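PDB 1E9R: conjugal transfer protein TRWB from Escherichia coli, which serves as a coupling protein of bacterial conjugation, a hexameric P-loop protein resembling ring helicases that probably uses ATP to move DNA during transfer. Local coordinates for residues B[152-161]-B[186-197]; B[97-106]-B[239-247]. One frame throughout, in Å; residues are numbered along the deposited sequence.

Contact 1: B[152-161]-B[186-197]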
loop_
_atom_site.group_PDB
_atom_site.type_symbol
_atom_site.label_atom_id
_atom_site.label_comp_id
_atom_site.label_asym_id
_atom_site.label_seq_id
_atom_site.Cartn_x
_atom_site.Cartn_y
_atom_site.Cartn_z
ATOM N N LEU B 152 6.853 1.400 -30.545
ATOM C CA LEU B 152 7.698 0.555 -31.393
ATOM C C LEU B 152 6.963 0.315 -32.714
ATOM O O LEU B 152 7.517 0.527 -33.788
ATOM C CB LEU B 152 7.977 -0.797 -30.728
ATOM C CG LEU B 152 8.635 -1.802 -31.685
ATOM C CD1 LEU B 152 10.032 -1.327 -32.070
ATOM C CD2 LEU B 152 8.700 -3.167 -31.037
ATOM N N LEU B 153 5.712 -0.132 -32.623
ATOM C CA LEU B 153 4.910 -0.378 -33.810
ATOM C C LEU B 153 4.710 0.926 -34.581
ATOM O O LEU B 153 4.766 0.946 -35.812
ATOM C CB LEU B 153 3.552 -0.967 -33.421
ATOM C CG LEU B 153 2.566 -1.202 -34.572
ATOM C CD1 LEU B 153 3.198 -2.070 -35.623
ATOM C CD2 LEU B 153 1.313 -1.861 -34.051
ATOM N N LEU B 154 4.492 2.019 -33.856
ATOM C CA LEU B 154 4.291 3.302 -34.498
ATOM C C LEU B 154 5.520 3.806 -35.230
ATOM O O LEU B 154 5.458 4.059 -36.428
ATOM C CB LEU B 154 3.865 4.362 -33.489
ATOM C CG LEU B 154 3.572 5.731 -34.116
ATOM C CD1 LEU B 154 2.293 5.663 -34.944
ATOM C CD2 LEU B 154 3.441 6.783 -33.014
ATOM N N ARG B 155 6.643 3.944 -34.531
ATOM C CA ARG B 155 7.837 4.481 -35.172
ATOM C C ARG B 155 8.380 3.672 -36.347
ATOM O O ARG B 155 8.862 4.248 -37.324
ATOM C CB ARG B 155 8.935 4.747 -34.131
ATOM C CG ARG B 155 9.694 3.544 -33.634
ATOM C CD ARG B 155 10.780 3.975 -32.653
ATOM N NE ARG B 155 10.318 3.923 -31.273
ATOM C CZ ARG B 155 10.469 2.865 -30.484
ATOM N NH1 ARG B 155 11.075 1.777 -30.940
ATOM N NH2 ARG B 155 10.000 2.885 -29.245
ATOM N N GLU B 156 8.290 2.346 -36.278
ATOM C CA GLU B 156 8.770 1.515 -37.377
ATOM C C GLU B 156 7.816 1.559 -38.577
ATOM O O GLU B 156 8.265 1.652 -39.719
ATOM C CB GLU B 156 8.978 0.073 -36.914
ATOM C CG GLU B 156 10.185 -0.098 -36.000
ATOM C CD GLU B 156 11.458 0.532 -36.571
ATOM O OE1 GLU B 156 11.873 0.160 -37.691
ATOM O OE2 GLU B 156 12.050 1.402 -35.899
ATOM N N THR B 157 6.511 1.507 -38.327
ATOM C CA THR B 157 5.535 1.559 -39.413
ATOM C C THR B 157 5.628 2.904 -40.120
ATOM O O THR B 157 5.748 2.964 -41.338
ATOM C CB THR B 157 4.093 1.374 -38.894
ATOM O OG1 THR B 157 3.981 0.100 -38.260
ATOM C CG2 THR B 157 3.090 1.442 -40.041
ATOM N N ALA B 158 5.578 3.981 -39.344
ATOM C CA ALA B 158 5.652 5.330 -39.887
ATOM C C ALA B 158 6.968 5.560 -40.615
ATOM O O ALA B 158 6.986 6.186 -41.670
ATOM C CB ALA B 158 5.486 6.352 -38.774
ATOM N N LYS B 159 8.063 5.055 -40.056
ATOM C CA LYS B 159 9.378 5.220 -40.673
ATOM C C LYS B 159 9.420 4.601 -42.074
ATOM O O LYS B 159 10.014 5.173 -42.988
ATOM C CB LYS B 159 10.458 4.579 -39.803
ATOM C CG LYS B 159 11.872 4.957 -40.188
ATOM C CD LYS B 159 12.903 4.115 -39.428
ATOM C CE LYS B 159 12.773 4.245 -37.898
ATOM N NZ LYS B 159 13.814 3.449 -37.157
ATOM N N LYS B 160 8.789 3.439 -42.238
ATOM C CA LYS B 160 8.752 2.749 -43.531
ATOM C C LYS B 160 7.844 3.461 -44.540
ATOM O O LYS B 160 8.194 3.584 -45.715
ATOM C CB LYS B 160 8.288 1.302 -43.357
ATOM C CG LYS B 160 8.319 0.496 -44.649
ATOM C CD LYS B 160 8.068 -0.996 -44.411
ATOM C CE LYS B 160 8.052 -1.775 -45.727
ATOM N NZ LYS B 160 7.885 -3.244 -45.521
ATOM N N LEU B 161 6.680 3.915 -44.083
ATOM C CA LEU B 161 5.755 4.646 -44.936
ATOM C C LEU B 161 6.449 5.904 -45.472
ATOM O O LEU B 161 6.322 6.248 -46.646
ATOM C CB LEU B 161 4.503 5.039 -44.149
ATOM C CG LEU B 161 3.529 3.905 -43.836
ATOM C CD1 LEU B 161 2.438 4.417 -42.925
ATOM C CD2 LEU B 161 2.933 3.367 -45.129
ATOM N N GLY B 186 4.043 -8.954 -42.304
ATOM C CA GLY B 186 4.740 -8.879 -43.575
ATOM C C GLY B 186 5.215 -7.473 -43.877
ATOM O O GLY B 186 6.326 -7.272 -44.381
ATOM N N PHE B 187 4.367 -6.489 -43.579
ATOM C CA PHE B 187 4.732 -5.102 -43.810
ATOM C C PHE B 187 5.945 -4.761 -42.954
ATOM O O PHE B 187 6.866 -4.079 -43.398
ATOM C CB PHE B 187 3.588 -4.166 -43.448
ATOM C CG PHE B 187 3.894 -2.733 -43.736
ATOM C CD1 PHE B 187 3.837 -2.248 -45.035
ATOM C CD2 PHE B 187 4.306 -1.880 -42.721
ATOM C CE1 PHE B 187 4.187 -0.933 -45.325
ATOM C CE2 PHE B 187 4.659 -0.563 -42.995
ATOM C CZ PHE B 187 4.601 -0.088 -44.302
ATOM N N LEU B 188 5.943 -5.250 -41.719
ATOM C CA LEU B 188 7.047 -4.995 -40.798
ATOM C C LEU B 188 8.358 -5.666 -41.181
ATOM O O LEU B 188 9.423 -5.251 -40.712
ATOM C CB LEU B 188 6.661 -5.408 -39.381
ATOM C CG LEU B 188 5.681 -4.438 -38.727
ATOM C CD1 LEU B 188 5.251 -4.980 -37.376
ATOM C CD2 LEU B 188 6.343 -3.064 -38.592
ATOM N N GLU B 189 8.294 -6.702 -42.016
ATOM C CA GLU B 189 9.518 -7.374 -42.447
ATOM C C GLU B 189 10.441 -6.308 -43.024
ATOM O O GLU B 189 10.010 -5.449 -43.791
ATOM C CB GLU B 189 9.221 -8.419 -43.517
ATOM C CG GLU B 189 8.728 -9.749 -42.994
ATOM C CD GLU B 189 8.183 -10.627 -44.113
ATOM O OE1 GLU B 189 8.791 -10.646 -45.207
ATOM O OE2 GLU B 189 7.148 -11.298 -43.899
ATOM N N GLY B 190 11.710 -6.350 -42.649
ATOM C CA GLY B 190 12.631 -5.356 -43.155
ATOM C C GLY B 190 12.811 -4.190 -42.202
ATOM O O GLY B 190 13.714 -3.369 -42.381
ATOM N N THR B 191 11.950 -4.097 -41.189
ATOM C CA THR B 191 12.058 -3.026 -40.199
ATOM C C THR B 191 12.600 -3.588 -38.889
ATOM O O THR B 191 12.722 -4.812 -38.726
ATOM C CB THR B 191 10.700 -2.385 -39.889
ATOM O OG1 THR B 191 9.853 -3.348 -39.249
ATOM C CG2 THR B 191 10.043 -1.898 -41.162
ATOM N N LEU B 192 12.918 -2.692 -37.959
ATOM C CA LEU B 192 13.435 -3.099 -36.663
ATOM C C LEU B 192 12.399 -3.874 -35.851
ATOM O O LEU B 192 12.749 -4.554 -34.887
ATOM C CB LEU B 192 13.899 -1.876 -35.881
ATOM C CG LEU B 192 15.128 -1.166 -36.450
ATOM C CD1 LEU B 192 15.447 0.054 -35.598
ATOM C CD2 LEU B 192 16.312 -2.132 -36.478
ATOM N N ALA B 193 11.136 -3.784 -36.257
ATOM C CA ALA B 193 10.052 -4.470 -35.561
ATOM C C ALA B 193 9.705 -5.831 -36.167
ATOM O O ALA B 193 8.768 -6.501 -35.714
ATOM C CB ALA B 193 8.807 -3.592 -35.543
ATOM N N GLU B 194 10.456 -6.248 -37.182
ATOM C CA GLU B 194 10.177 -7.518 -37.838
ATOM C C GLU B 194 10.054 -8.699 -36.894
ATOM O O GLU B 194 8.978 -9.286 -36.746
ATOM C CB GLU B 194 11.246 -7.833 -38.871
ATOM C CG GLU B 194 10.959 -9.118 -39.621
ATOM C CD GLU B 194 12.008 -9.425 -40.684
ATOM O OE1 GLU B 194 12.968 -8.621 -40.844
ATOM O OE2 GLU B 194 11.864 -10.480 -41.352
ATOM N N SER B 195 11.160 -9.037 -36.245
ATOM C CA SER B 195 11.190 -10.169 -35.335
ATOM C C SER B 195 10.766 -9.912 -33.893
ATOM O O SER B 195 10.495 -10.864 -33.165
ATOM C CB SER B 195 12.589 -10.788 -35.346
ATOM O OG SER B 195 12.960 -11.154 -36.660
ATOM N N LEU B 196 10.716 -8.653 -33.462
ATOM C CA LEU B 196 10.323 -8.361 -32.079
ATOM C C LEU B 196 8.876 -8.737 -31.808
ATOM O O LEU B 196 8.538 -9.139 -30.700
ATOM C CB LEU B 196 10.544 -6.885 -31.738
ATOM C CG LEU B 196 12.001 -6.536 -31.422
ATOM C CD1 LEU B 196 12.167 -5.040 -31.208
ATOM C CD2 LEU B 196 12.433 -7.304 -30.186
ATOM N N PHE B 197 8.026 -8.626 -32.823
ATOM C CA PHE B 197 6.614 -8.963 -32.660
ATOM C C PHE B 197 6.239 -10.356 -33.170
ATOM O O PHE B 197 5.067 -10.618 -33.455
ATOM C CB PHE B 197 5.740 -7.916 -33.363
ATOM C CG PHE B 197 5.653 -6.607 -32.632
ATOM C CD1 PHE B 197 5.361 -6.575 -31.270
ATOM C CD2 PHE B 197 5.870 -5.405 -33.300
ATOM C CE1 PHE B 197 5.286 -5.361 -30.574
ATOM C CE2 PHE B 197 5.798 -4.185 -32.614
ATOM C CZ PHE B 197 5.504 -4.168 -31.243
#

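Contact 2: B[97-106]-B[239-247]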
loop_
_atom_site.group_PDB
_atom_site.type_symbol
_atom_site.label_atom_id
_atom_site.label_comp_id
_atom_site.label_asym_id
_atom_site.label_seq_id
_atom_site.Cartn_x
_atom_site.Cartn_y
_atom_site.Cartn_z
ATOM N N PHE B 97 -7.992 37.377 -28.332
ATOM C CA PHE B 97 -6.630 37.806 -28.637
ATOM C C PHE B 97 -6.082 37.342 -29.979
ATOM O O PHE B 97 -4.951 37.682 -30.342
ATOM C CB PHE B 97 -5.685 37.346 -27.528
ATOM C CG PHE B 97 -6.134 37.738 -26.151
ATOM C CD1 PHE B 97 -6.366 39.070 -25.830
ATOM C CD2 PHE B 97 -6.321 36.772 -25.171
ATOM C CE1 PHE B 97 -6.778 39.432 -24.557
ATOM C CE2 PHE B 97 -6.733 37.122 -23.894
ATOM C CZ PHE B 97 -6.962 38.458 -23.586
ATOM N N GLY B 98 -6.885 36.572 -30.710
ATOM C CA GLY B 98 -6.458 36.062 -32.001
ATOM C C GLY B 98 -6.310 37.099 -33.104
ATOM O O GLY B 98 -7.276 37.767 -33.479
ATOM N N ARG B 99 -5.092 37.230 -33.622
ATOM C CA ARG B 99 -4.808 38.168 -34.701
ATOM C C ARG B 99 -4.743 37.398 -36.010
ATOM O O ARG B 99 -4.820 36.171 -36.026
ATOM C CB ARG B 99 -3.488 38.899 -34.458
ATOM C CG ARG B 99 -3.476 39.729 -33.184
ATOM C CD ARG B 99 -2.040 39.972 -32.735
ATOM N NE ARG B 99 -1.200 38.796 -32.986
ATOM C CZ ARG B 99 0.036 38.624 -32.518
ATOM N NH1 ARG B 99 0.602 39.551 -31.754
ATOM N NH2 ARG B 99 0.712 37.522 -32.821
ATOM N N ASP B 100 -4.582 38.126 -37.106
ATOM C CA ASP B 100 -4.556 37.528 -38.428
ATOM C C ASP B 100 -3.405 36.563 -38.715
ATOM O O ASP B 100 -3.603 35.519 -39.342
ATOM C CB ASP B 100 -4.579 38.647 -39.471
ATOM C CG ASP B 100 -5.264 38.228 -40.758
ATOM O OD1 ASP B 100 -4.604 37.596 -41.618
ATOM O OD2 ASP B 100 -6.475 38.522 -40.895
ATOM N N LYS B 101 -2.209 36.909 -38.259
ATOM C CA LYS B 101 -1.022 36.081 -38.484
ATOM C C LYS B 101 -0.906 34.887 -37.536
ATOM O O LYS B 101 0.064 34.125 -37.606
ATOM C CB LYS B 101 0.240 36.939 -38.341
ATOM C CG LYS B 101 0.312 37.694 -37.012
ATOM C CD LYS B 101 1.620 38.449 -36.852
ATOM C CE LYS B 101 2.802 37.493 -36.839
ATOM N NZ LYS B 101 4.083 38.197 -36.558
ATOM N N ASP B 102 -1.885 34.721 -36.650
ATOM C CA ASP B 102 -1.841 33.627 -35.692
ATOM C C ASP B 102 -2.326 32.290 -36.238
ATOM O O ASP B 102 -3.070 32.232 -37.220
ATOM C CB ASP B 102 -2.612 34.001 -34.425
ATOM C CG ASP B 102 -1.988 35.182 -33.699
ATOM O OD1 ASP B 102 -0.741 35.301 -33.725
ATOM O OD2 ASP B 102 -2.735 35.984 -33.096
ATOM N N ILE B 103 -1.884 31.225 -35.570
ATOM C CA ILE B 103 -2.186 29.842 -35.932
ATOM C C ILE B 103 -3.277 29.198 -35.074
ATOM O O ILE B 103 -3.452 29.546 -33.904
ATOM C CB ILE B 103 -0.922 28.969 -35.794
ATOM C CG1 ILE B 103 0.246 29.610 -36.531
ATOM C CG2 ILE B 103 -1.177 27.595 -36.354
ATOM C CD1 ILE B 103 0.024 29.740 -38.011
ATOM N N ILE B 104 -4.002 28.255 -35.671
ATOM C CA ILE B 104 -5.046 27.512 -34.972
ATOM C C ILE B 104 -4.866 26.023 -35.254
ATOM O O ILE B 104 -4.623 25.617 -36.393
ATOM C CB ILE B 104 -6.476 27.890 -35.434
ATOM C CG1 ILE B 104 -6.805 29.328 -35.048
ATOM C CG2 ILE B 104 -7.486 26.959 -34.792
ATOM C CD1 ILE B 104 -8.191 29.775 -35.490
ATOM N N LEU B 105 -4.960 25.218 -34.205
ATOM C CA LEU B 105 -4.875 23.774 -34.336
ATOM C C LEU B 105 -6.113 23.236 -33.655
ATOM O O LEU B 105 -6.243 23.280 -32.433
ATOM C CB LEU B 105 -3.619 23.217 -33.675
ATOM C CG LEU B 105 -2.355 23.305 -34.529
ATOM C CD1 LEU B 105 -1.226 22.599 -33.810
ATOM C CD2 LEU B 105 -2.591 22.665 -35.894
ATOM N N ASN B 106 -7.038 22.761 -34.475
ATOM C CA ASN B 106 -8.307 22.219 -34.025
ATOM C C ASN B 106 -8.817 21.475 -35.245
ATOM O O ASN B 106 -9.210 22.105 -36.226
ATOM C CB ASN B 106 -9.266 23.355 -33.682
ATOM C CG ASN B 106 -10.614 22.857 -33.212
ATOM O OD1 ASN B 106 -11.061 21.779 -33.602
ATOM N ND2 ASN B 106 -11.282 23.649 -32.382
ATOM N N ASN B 239 8.859 35.638 -37.195
ATOM C CA ASN B 239 7.632 36.336 -37.553
ATOM C C ASN B 239 6.392 35.481 -37.352
ATOM O O ASN B 239 5.282 35.903 -37.678
ATOM C CB ASN B 239 7.702 36.814 -39.001
ATOM C CG ASN B 239 8.895 37.706 -39.247
ATOM O OD1 ASN B 239 9.099 38.702 -38.537
ATOM N ND2 ASN B 239 9.700 37.359 -40.253
ATOM N N GLY B 240 6.585 34.271 -36.830
ATOM C CA GLY B 240 5.452 33.409 -36.563
ATOM C C GLY B 240 4.615 34.126 -35.517
ATOM O O GLY B 240 5.131 34.958 -34.760
ATOM N N GLY B 241 3.322 33.831 -35.461
ATOM C CA GLY B 241 2.493 34.503 -34.478
ATOM C C GLY B 241 2.378 33.701 -33.199
ATOM O O GLY B 241 3.372 33.241 -32.640
ATOM N N ASN B 242 1.143 33.548 -32.737
ATOM C CA ASN B 242 0.848 32.787 -31.544
ATOM C C ASN B 242 0.049 31.567 -31.987
ATOM O O ASN B 242 -0.581 31.587 -33.040
ATOM C CB ASN B 242 0.027 33.629 -30.569
ATOM C CG ASN B 242 0.759 34.878 -30.126
ATOM O OD1 ASN B 242 1.970 34.848 -29.881
ATOM N ND2 ASN B 242 0.028 35.983 -30.011
ATOM N N LEU B 243 0.080 30.509 -31.185
ATOM C CA LEU B 243 -0.633 29.285 -31.517
ATOM C C LEU B 243 -1.771 29.022 -30.534
ATOM O O LEU B 243 -1.557 28.984 -29.327
ATOM C CB LEU B 243 0.338 28.105 -31.501
ATOM C CG LEU B 243 0.021 26.885 -32.366
ATOM C CD1 LEU B 243 1.005 25.789 -32.030
ATOM C CD2 LEU B 243 -1.388 26.406 -32.124
ATOM N N PHE B 244 -2.984 28.852 -31.050
ATOM C CA PHE B 244 -4.125 28.562 -30.193
ATOM C C PHE B 244 -4.603 27.152 -30.449
ATOM O O PHE B 244 -5.048 26.842 -31.557
ATOM C CB PHE B 244 -5.295 29.494 -30.471
ATOM C CG PHE B 244 -5.013 30.918 -30.176
ATOM C CD1 PHE B 244 -4.262 31.689 -31.058
ATOM C CD2 PHE B 244 -5.513 31.503 -29.021
ATOM C CE1 PHE B 244 -4.013 33.033 -30.794
ATOM C CE2 PHE B 244 -5.271 32.845 -28.743
ATOM C CZ PHE B 244 -4.519 33.616 -29.633
ATOM N N ILE B 245 -4.495 26.300 -29.431
ATOM C CA ILE B 245 -4.953 24.916 -29.526
ATOM C C ILE B 245 -6.340 24.919 -28.904
ATOM O O ILE B 245 -6.491 24.931 -27.684
ATOM C CB ILE B 245 -4.027 23.959 -28.755
ATOM C CG1 ILE B 245 -2.649 23.938 -29.425
ATOM C CG2 ILE B 245 -4.635 22.559 -28.712
ATOM C CD1 ILE B 245 -1.620 23.130 -28.687
ATOM N N THR B 246 -7.350 24.916 -29.760
ATOM C CA THR B 246 -8.729 24.974 -29.310
ATOM C C THR B 246 -9.477 23.674 -29.549
ATOM O O THR B 246 -8.980 22.772 -30.229
ATOM C CB THR B 246 -9.485 26.084 -30.056
ATOM O OG1 THR B 246 -9.562 25.739 -31.448
ATOM C CG2 THR B 246 -8.761 27.427 -29.912
ATOM N N TRP B 247 -10.680 23.598 -28.985
ATOM C CA TRP B 247 -11.551 22.441 -29.142
ATOM C C TRP B 247 -12.856 22.745 -28.424
ATOM O O TRP B 247 -12.862 23.473 -27.434
ATOM C CB TRP B 247 -10.892 21.182 -28.559
ATOM C CG TRP B 247 -10.811 21.156 -27.060
ATOM C CD1 TRP B 247 -11.739 20.643 -26.197
ATOM C CD2 TRP B 247 -9.764 21.697 -26.244
ATOM N NE1 TRP B 247 -11.336 20.833 -24.900
ATOM C CE2 TRP B 247 -10.126 21.477 -24.900
ATOM C CE3 TRP B 247 -8.556 22.348 -26.520
ATOM C CZ2 TRP B 247 -9.325 21.886 -23.835
ATOM C CZ3 TRP B 247 -7.762 22.753 -25.458
ATOM C CH2 TRP B 247 -8.152 22.520 -24.132
#

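Contact 1: B[152-161]-B[186-197]
Leu152 and Phe197 reach toward each other from opposite directions, the leucine CD2 methyl lying oblique to the ring, 3.4 Å from Phe197 CZ, evidence of close apolar packing. The same methyl lies 3.9 Å from Leu196 CD1. At the next residue, the side chains of Leu153 and Leu188 cross at about a right angle, with 4.0 Å between Leu153 CD1 and Leu188 CD1, while Phe187 receives Thr157 CG2 and Leu161 CD2 obliquely. Helix 201-217 closes the Leu153 and Phe197 side, and helix 169-178 covers Thr157 and Leu161, so these four belong to the core of the helical region; Leu152 and Leu196 also pack against the second subunit.

The solvent side is held by longer, polar side chains. Lys160 places CG anti to its backbone N (chi1 -176°) and stays extended from there, a shape that lays the aliphatic chain over one face of Phe187. CD stands 3.9 Å from the ring centroid, a CH-pi contact, and NZ follows over the same face as a cation-pi partner. Trp175 stacks on the same phenyl ring. Beyond this point the loop turns through Glu189 and Gly190, both exposed.

Between the two regimes sits Glu156, bent at chi2 (-50°), which curls its carboxylate back against the loop. Leu192 N gives OE1 a 3.0 Å hydrogen bond that arrives from above the carboxylate plane. Lys159 NZ bridges Glu156 OE2 at 3.0 Å on its syn side, while Ala193 CB packs 3.8 Å from Glu156 CG. Both oxygens of a buried carboxylate are thus engaged, which would probably favour the ionised form; the Lys159 bridge stays within helix 141-163 and helps place the carboxylate, while the loop is held through the amide of Leu192.

Contact 2: B[97-106]-B[239-247]
The backbone N of Asn242 donates to Asp102 OD1 over 2.8 Å from above the carboxylate plane, and the two side chains run alongside one another in the same direction. Immediately beyond, the main chains pair in parallel register: Ile103 N bonds to Asn242 O at 2.9 Å, and the pattern continues from Phe244 N to Ile103 O and from Leu105 N to Phe244 O. The axes of the short segments 103-105 and 243-247 are inclined by 24°, and the last bond, Thr246 N to Leu105 O, is weak. There the Asn106 side chain takes over, its ND2 donating to Thr246 OG1 at 2.9 Å with the oxygen close to the amide plane. At the other end Lys101, bent at chi3 (-62°), brings NZ to Asn239 O at 2.8 Å. Phe244, meanwhile, brings CZ to 3.9 Å from Gly98 CA and presents its ring edge to Ile103 O.

The second shell fixes Asp102. Arg99 NH2 forms a salt bridge with the syn lone pair of Asp102 OD1 at 2.8 Å, and Arg99 N binds OD2 on its anti side, so the carboxylate is gripped from the turn 99-102 as well as from Asn242. One face of the guanidinium carries Asn242 ND2; both are donors, and no hydrogen bond joins them. The amide is instead oriented by Asn242 OD1, which accepts from Met84 N.

Phe244 and Ile104 share one sheet face and pack on Leu94 of helix 92-97, whereas Leu105 and Ile245, on the opposite face, meet Trp262 of helix 252-269. Strand 243-247 also bonds through Leu243 and Ile245 to strand 83-89, leaving 103-105 as the outermost strand of the large sheet within this chain, in the parallel part of a P-loop NTPase-type fold.

Both contacts are largely buried, yet they belong to different parts of the chain: contact 1 lies about 32 Å from the chain centre, measured centre to centre, against about 17 Å for contact 2. They share no helix or strand, and their nearest atoms are about 17 Å apart. Sequence relates them: the 132 residues separating the segments of contact 2 contain no strand and include contact 1, so the sheet edge brackets the helical portion. In contact 1 a second subunit reaches Leu152, Leu192, Ser195 and Leu196; no other chain touches contact 2. Contact 1 joins helix to loop through side chains and a carboxylate, whereas contact 2 is parallel strand pairing with polar side-chain bonds at both ends.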